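Matching sites in putative branched-chain amino acid transport system substrate-binding protein from Rhodopseudomonas palustris, a protein that probably serves as the periplasmic binding component of a transport system for lignin-derived aromatic acids, and binds p-coumarate (PDB 4F8J (chain A, 1.60 Å), residues A284-D289 and A328-Y333), and in its relative extracellular ligand-binding receptor from Rhodopseudomonas palustris (PDB 3UKJ (chain B, 1.60 Å), residues A284-D289 and A328-Y333). Both blocks share one frame: the second was fitted to the first on N, CA, C and O of the twelve residues, RMSD 0.18 Å. Numbering follows each deposited sequence.

Structure 1 (4F8J); sequences AAHSFD and ASQGVY. With HC4 (4'-hydroxycinnamic acid), chain C.
Ala285 turns its CB from helix 282-302 onto the loop linking the short antiparallel strands 326-327 and 332-333, meeting Ser329 OG at 3.3 Å and Gln330 CG at 3.5 Å. One helical turn on, the Asp289 carboxylate binds the same loop: OD1 accepts from Ser329 N, above the carboxylate plane, and from Ser329 OG, while Gln330 N lies 2.9 Å from OD2. The Asp289 and Gln330 side chains cross at about a right angle, carboxylate and amide planes 66° apart. Gln330 bends at chi2 (-77°), carrying its amide past Ala285 to His286, NE2 lying 3.6 Å from His286 CE1 and weakly bonded to Gln282 OE1; OE1 is bonded to Val248 N. His286 NE2 is hydrogen-bonded at 2.6 Å to O4', the phenol oxygen of 4'-hydroxycinnamic acid, near the ring plane, and a water hydrogen-bonded to ND1 lies in that plane. The water donates to Asp289 OD2 and Tyr333 OH, itself bonded to Met115 O, joining loop and ligand pocket of this periplasmic binding protein.

Structure 2 (3UKJ); sequences AGHSFD and ASQGVY. With ENO (3-(4-hydroxy-phenyl)pyruvic acid), chain D.
Gly285 has no side chain; its CA faces the loop, 3.6 Å from Ser329 OG and 4.0 Å from Gln330 CG. Asp289, a helical turn further along, directs its carboxylate at the same loop. Its OD1 is shared by two donors, Ser329 N from above the carboxylate plane and Ser329 OG, and Gln330 N lies 2.8 Å from OD2. The Asp289 and Gln330 side chains cross at about a right angle, carboxylate and amide planes 62° apart. A bend at chi2 (-80°) brings the Gln330 amide past Gly285 to His286, with NE2 3.6 Å from His286 CE1 and weakly bonded to Gln282 OE1; OE1 is held by Val248 N. His286 NE2 is hydrogen-bonded at 3.0 Å to O3, the phenol oxygen of 3-(4-hydroxy-phenyl)pyruvic acid, near the ring plane. A water hydrogen-bonded to ND1 lies in that plane and donates to Asp289 OD2 and Tyr333 OH, itself bonded to Met115 O, coupling the histidine that meets the ligand's phenol oxygen to the protein interior.

What differs
The water bound to ND1 of His286(A) and His286(B) occupies the same place in both structures, and so do the side chains of His286(A) and Tyr333(A) and their counterparts. The bond from the histidine NE2 to a phenol oxygen is kept although the ligand differs: 4'-hydroxycinnamic acid meets His286(A), and 3-(4-hydroxy-phenyl)pyruvic acid is bound at this place beside His286(B). No polar partner goes with the exchange itself, since Ala285(A) and Gly285(B) differ by a methyl group. Gly285(B) still touches Ser329(B) and Gln330(B) through its backbone; what is absent is the contact of Ala285(A) CB with Ser329(A) OG at 3.3 Å and with Gln330(A) CG at 3.5 Å. Neither Ser329(B) nor Gln330(B) moves in to make up for it: both side chains keep their place within the error, as does that of Phe288(B). No well-ordered atom given for structure 2 stands where CB of Ala285(A) lies, so the packing of this buried helix face is probably somewhat looser at Gly285(B).

Structure 1 (4F8J)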
loop_
_atom_site.group_PDB
_atom_site.type_symbol
_atom_site.label_atom_id
_atom_site.label_comp_id
_atom_site.label_asym_id
_atom_site.label_seq_id
_atom_site.Cartn_x
_atom_site.Cartn_y
_atom_site.Cartn_z
ATOM N N ALA A 284 7.818 -2.720 -1.341
ATOM C CA ALA A 284 8.499 -3.376 -2.451
ATOM C C ALA A 284 7.501 -4.258 -3.189
ATOM O O ALA A 284 7.530 -4.372 -4.385
ATOM C CB ALA A 284 9.649 -4.233 -1.948
ATOM N N ALA A 285 6.625 -4.920 -2.427
ATOM C CA ALA A 285 5.694 -5.860 -2.986
ATOM C C ALA A 285 4.710 -5.157 -3.951
ATOM O O ALA A 285 4.220 -5.807 -4.883
ATOM C CB ALA A 285 4.960 -6.609 -1.879
ATOM N N HIS A 286 4.349 -3.898 -3.710
ATOM C CA HIS A 286 3.365 -3.250 -4.590
ATOM C C HIS A 286 3.884 -3.031 -5.999
ATOM O O HIS A 286 3.163 -3.276 -6.969
ATOM C CB HIS A 286 2.820 -1.963 -4.035
ATOM C CG HIS A 286 2.124 -2.111 -2.705
ATOM N ND1 HIS A 286 1.334 -3.186 -2.389
ATOM C CD2 HIS A 286 2.146 -1.285 -1.566
ATOM C CE1 HIS A 286 0.855 -3.034 -1.135
ATOM N NE2 HIS A 286 1.322 -1.882 -0.633
ATOM N N SER A 287 5.138 -2.581 -6.129
ATOM C CA SER A 287 5.682 -2.414 -7.483
ATOM C C SER A 287 5.950 -3.775 -8.115
ATOM O O SER A 287 5.656 -3.970 -9.293
ATOM C CB SER A 287 6.897 -1.477 -7.519
ATOM O OG SER A 287 7.886 -2.048 -6.714
ATOM N N PHE A 288 6.420 -4.759 -7.345
ATOM C CA PHE A 288 6.631 -6.123 -7.856
ATOM C C PHE A 288 5.299 -6.687 -8.360
ATOM O O PHE A 288 5.196 -7.216 -9.471
ATOM C CB PHE A 288 7.196 -7.003 -6.721
ATOM C CG PHE A 288 7.483 -8.413 -7.106
ATOM C CD1 PHE A 288 8.701 -8.794 -7.703
ATOM C CD2 PHE A 288 6.550 -9.382 -6.851
ATOM C CE1 PHE A 288 8.940 -10.116 -8.014
ATOM C CE2 PHE A 288 6.797 -10.699 -7.160
ATOM C CZ PHE A 288 7.991 -11.059 -7.753
ATOM N N ASP A 289 4.249 -6.518 -7.566
ATOM C CA ASP A 289 2.942 -7.082 -7.903
ATOM C C ASP A 289 2.350 -6.369 -9.124
ATOM O O ASP A 289 1.640 -7.004 -9.908
ATOM C CB ASP A 289 1.977 -6.968 -6.742
ATOM C CG ASP A 289 2.305 -7.918 -5.610
ATOM O OD1 ASP A 289 3.202 -8.778 -5.786
ATOM O OD2 ASP A 289 1.603 -7.873 -4.569
ATOM N N ALA A 328 -0.502 -12.609 -6.941
ATOM C CA ALA A 328 0.679 -11.787 -6.678
ATOM C C ALA A 328 1.103 -11.955 -5.231
ATOM O O ALA A 328 0.495 -12.730 -4.484
ATOM C CB ALA A 328 0.387 -10.329 -7.026
ATOM N N SER A 329 2.162 -11.269 -4.820
ATOM C CA SER A 329 2.694 -11.500 -3.482
ATOM C C SER A 329 1.755 -10.962 -2.378
ATOM O O SER A 329 1.760 -11.480 -1.243
ATOM C CB SER A 329 4.109 -10.923 -3.339
ATOM O OG SER A 329 4.087 -9.506 -3.288
ATOM N N GLN A 330 0.943 -9.945 -2.707
ATOM C CA GLN A 330 0.092 -9.314 -1.706
ATOM C C GLN A 330 -1.357 -9.742 -1.723
ATOM O O GLN A 330 -2.149 -9.311 -0.882
ATOM C CB GLN A 330 0.175 -7.790 -1.822
ATOM C CG GLN A 330 1.541 -7.218 -1.476
ATOM C CD GLN A 330 1.803 -7.168 0.010
ATOM O OE1 GLN A 330 1.643 -8.178 0.701
ATOM N NE2 GLN A 330 2.175 -5.987 0.518
ATOM N N GLY A 331 -1.745 -10.555 -2.699
ATOM C CA GLY A 331 -3.118 -10.986 -2.786
ATOM C C GLY A 331 -3.396 -11.554 -4.138
ATOM O O GLY A 331 -2.478 -11.745 -4.927
ATOM N N VAL A 332 -4.674 -11.859 -4.367
ATOM C CA VAL A 332 -5.154 -12.407 -5.639
ATOM C C VAL A 332 -6.176 -11.433 -6.165
ATOM O O VAL A 332 -7.240 -11.244 -5.578
ATOM C CB VAL A 332 -5.708 -13.840 -5.459
ATOM C CG1 VAL A 332 -6.237 -14.389 -6.789
ATOM C CG2 VAL A 332 -4.661 -14.798 -4.878
ATOM N N TYR A 333 -5.828 -10.776 -7.271
ATOM C CA TYR A 333 -6.608 -9.620 -7.752
ATOM C C TYR A 333 -7.666 -10.018 -8.773
ATOM O O TYR A 333 -7.367 -10.669 -9.754
ATOM C CB TYR A 333 -5.677 -8.574 -8.387
ATOM C CG TYR A 333 -4.748 -7.920 -7.405
ATOM C CD1 TYR A 333 -3.568 -8.515 -7.029
ATOM C CD2 TYR A 333 -5.051 -6.687 -6.843
ATOM C CE1 TYR A 333 -2.712 -7.913 -6.119
ATOM C CE2 TYR A 333 -4.176 -6.071 -5.929
ATOM C CZ TYR A 333 -3.015 -6.693 -5.559
ATOM O OH TYR A 333 -2.171 -6.105 -4.619
HETATM C C1 HC4 C . -0.136 7.096 2.864
HETATM O O1 HC4 C . -0.877 7.919 2.304
HETATM O O2 HC4 C . 0.908 7.457 3.478
HETATM C C2 HC4 C . -0.391 5.630 2.844
HETATM C C3 HC4 C . 0.620 4.828 2.516
HETATM C "C1'" HC4 C . 0.463 3.359 2.283
HETATM C "C2'" HC4 C . -0.472 2.551 2.960
HETATM C "C3'" HC4 C . -0.599 1.209 2.635
HETATM C "C4'" HC4 C . 0.178 0.599 1.668
HETATM C "C5'" HC4 C . 1.109 1.388 1.003
HETATM C "C6'" HC4 C . 1.221 2.729 1.325
HETATM O "O4'" HC4 C . 0.089 -0.733 1.344
HETATM O O HOH W 1 0.566 -5.367 -4.118
#

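Structure 2 (3UKJ)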
loop_
_atom_site.group_PDB
_atom_site.type_symbol
_atom_site.label_atom_id
_atom_site.label_comp_id
_atom_site.label_asym_id
_atom_site.label_seq_id
_atom_site.Cartn_x
_atom_site.Cartn_y
_atom_site.Cartn_z
ATOM N N ALA B 284 7.718 -2.836 -1.391
ATOM C CA ALA B 284 8.375 -3.601 -2.471
ATOM C C ALA B 284 7.321 -4.548 -3.118
ATOM O O ALA B 284 7.321 -4.776 -4.352
ATOM C CB ALA B 284 9.582 -4.409 -1.906
ATOM N N GLY B 285 6.417 -5.066 -2.288
ATOM C CA GLY B 285 5.339 -5.925 -2.759
ATOM C C GLY B 285 4.491 -5.281 -3.841
ATOM O O GLY B 285 4.125 -5.931 -4.820
ATOM N N HIS B 286 4.195 -3.988 -3.684
ATOM C CA HIS B 286 3.292 -3.331 -4.622
ATOM C C HIS B 286 3.870 -3.132 -6.011
ATOM O O HIS B 286 3.195 -3.393 -6.965
ATOM C CB HIS B 286 2.783 -2.025 -4.058
ATOM C CG HIS B 286 2.107 -2.188 -2.741
ATOM N ND1 HIS B 286 1.274 -3.259 -2.468
ATOM C CD2 HIS B 286 2.107 -1.414 -1.633
ATOM C CE1 HIS B 286 0.789 -3.118 -1.237
ATOM N NE2 HIS B 286 1.328 -2.040 -0.700
ATOM N N SER B 287 5.077 -2.572 -6.131
ATOM C CA SER B 287 5.644 -2.455 -7.478
ATOM C C SER B 287 5.941 -3.779 -8.164
ATOM O O SER B 287 5.698 -3.925 -9.363
ATOM C CB SER B 287 6.850 -1.520 -7.526
ATOM O OG SER B 287 7.889 -2.037 -6.765
ATOM N N PHE B 288 6.315 -4.793 -7.382
ATOM C CA PHE B 288 6.569 -6.148 -7.904
ATOM C C PHE B 288 5.215 -6.702 -8.390
ATOM O O PHE B 288 5.115 -7.193 -9.510
ATOM C CB PHE B 288 7.132 -7.045 -6.789
ATOM C CG PHE B 288 7.374 -8.469 -7.219
ATOM C CD1 PHE B 288 8.602 -8.837 -7.779
ATOM C CD2 PHE B 288 6.418 -9.458 -6.979
ATOM C CE1 PHE B 288 8.845 -10.163 -8.153
ATOM C CE2 PHE B 288 6.649 -10.787 -7.365
ATOM C CZ PHE B 288 7.847 -11.128 -7.971
ATOM N N ASP B 289 4.166 -6.515 -7.604
ATOM C CA ASP B 289 2.847 -7.027 -7.990
ATOM C C ASP B 289 2.279 -6.339 -9.244
ATOM O O ASP B 289 1.512 -6.954 -10.006
ATOM C CB ASP B 289 1.867 -6.947 -6.830
ATOM C CG ASP B 289 2.187 -7.947 -5.751
ATOM O OD1 ASP B 289 3.074 -8.834 -5.974
ATOM O OD2 ASP B 289 1.577 -7.848 -4.677
ATOM N N ALA B 328 -0.422 -12.622 -6.933
ATOM C CA ALA B 328 0.761 -11.778 -6.646
ATOM C C ALA B 328 1.189 -11.921 -5.194
ATOM O O ALA B 328 0.655 -12.754 -4.463
ATOM C CB ALA B 328 0.478 -10.312 -6.988
ATOM N N SER B 329 2.229 -11.181 -4.796
ATOM C CA SER B 329 2.774 -11.354 -3.484
ATOM C C SER B 329 1.853 -10.823 -2.410
ATOM O O SER B 329 1.862 -11.339 -1.277
ATOM C CB SER B 329 4.153 -10.709 -3.353
ATOM O OG SER B 329 4.113 -9.290 -3.348
ATOM N N GLN B 330 1.003 -9.857 -2.770
ATOM C CA GLN B 330 0.190 -9.149 -1.738
ATOM C C GLN B 330 -1.268 -9.578 -1.722
ATOM O O GLN B 330 -2.066 -9.171 -0.845
ATOM C CB GLN B 330 0.340 -7.637 -1.894
ATOM C CG GLN B 330 1.707 -7.137 -1.463
ATOM C CD GLN B 330 1.773 -7.006 0.050
ATOM O OE1 GLN B 330 1.538 -7.970 0.756
ATOM N NE2 GLN B 330 2.219 -5.841 0.539
ATOM N N GLY B 331 -1.602 -10.472 -2.630
ATOM C CA GLY B 331 -2.976 -10.945 -2.769
ATOM C C GLY B 331 -3.247 -11.486 -4.149
ATOM O O GLY B 331 -2.315 -11.739 -4.955
ATOM N N VAL B 332 -4.528 -11.783 -4.356
ATOM C CA VAL B 332 -5.035 -12.340 -5.595
ATOM C C VAL B 332 -6.078 -11.345 -6.142
ATOM O O VAL B 332 -7.150 -11.150 -5.542
ATOM C CB VAL B 332 -5.650 -13.736 -5.357
ATOM C CG1 VAL B 332 -6.222 -14.269 -6.660
ATOM C CG2 VAL B 332 -4.575 -14.729 -4.824
ATOM N N TYR B 333 -5.775 -10.729 -7.288
ATOM C CA TYR B 333 -6.533 -9.586 -7.773
ATOM C C TYR B 333 -7.578 -9.969 -8.802
ATOM O O TYR B 333 -7.249 -10.605 -9.797
ATOM C CB TYR B 333 -5.605 -8.577 -8.408
ATOM C CG TYR B 333 -4.702 -7.879 -7.407
ATOM C CD1 TYR B 333 -5.060 -6.645 -6.863
ATOM C CD2 TYR B 333 -3.499 -8.463 -6.990
ATOM C CE1 TYR B 333 -4.196 -5.950 -5.983
ATOM C CE2 TYR B 333 -2.660 -7.828 -6.068
ATOM C CZ TYR B 333 -3.039 -6.586 -5.520
ATOM O OH TYR B 333 -2.190 -5.971 -4.609
HETATM O O4 ENO D . -0.861 5.889 1.218
HETATM C C9 ENO D . 1.147 3.012 1.126
HETATM C C8 ENO D . 0.927 1.666 0.777
HETATM C C7 ENO D . 0.116 0.905 1.618
HETATM C C6 ENO D . -0.474 1.431 2.775
HETATM C C5 ENO D . -0.338 2.779 3.061
HETATM C C4 ENO D . 0.521 3.552 2.273
HETATM O O3 ENO D . -0.042 -0.419 1.359
HETATM C C3 ENO D . 0.807 4.969 2.727
HETATM C C2 ENO D . -0.103 6.058 2.189
HETATM C C1 ENO D . 0.124 7.432 2.670
HETATM O O2 ENO D . -0.534 8.311 2.134
HETATM O O1 ENO D . 0.919 7.698 3.609
HETATM O O HOH W 2 0.577 -5.388 -4.295
#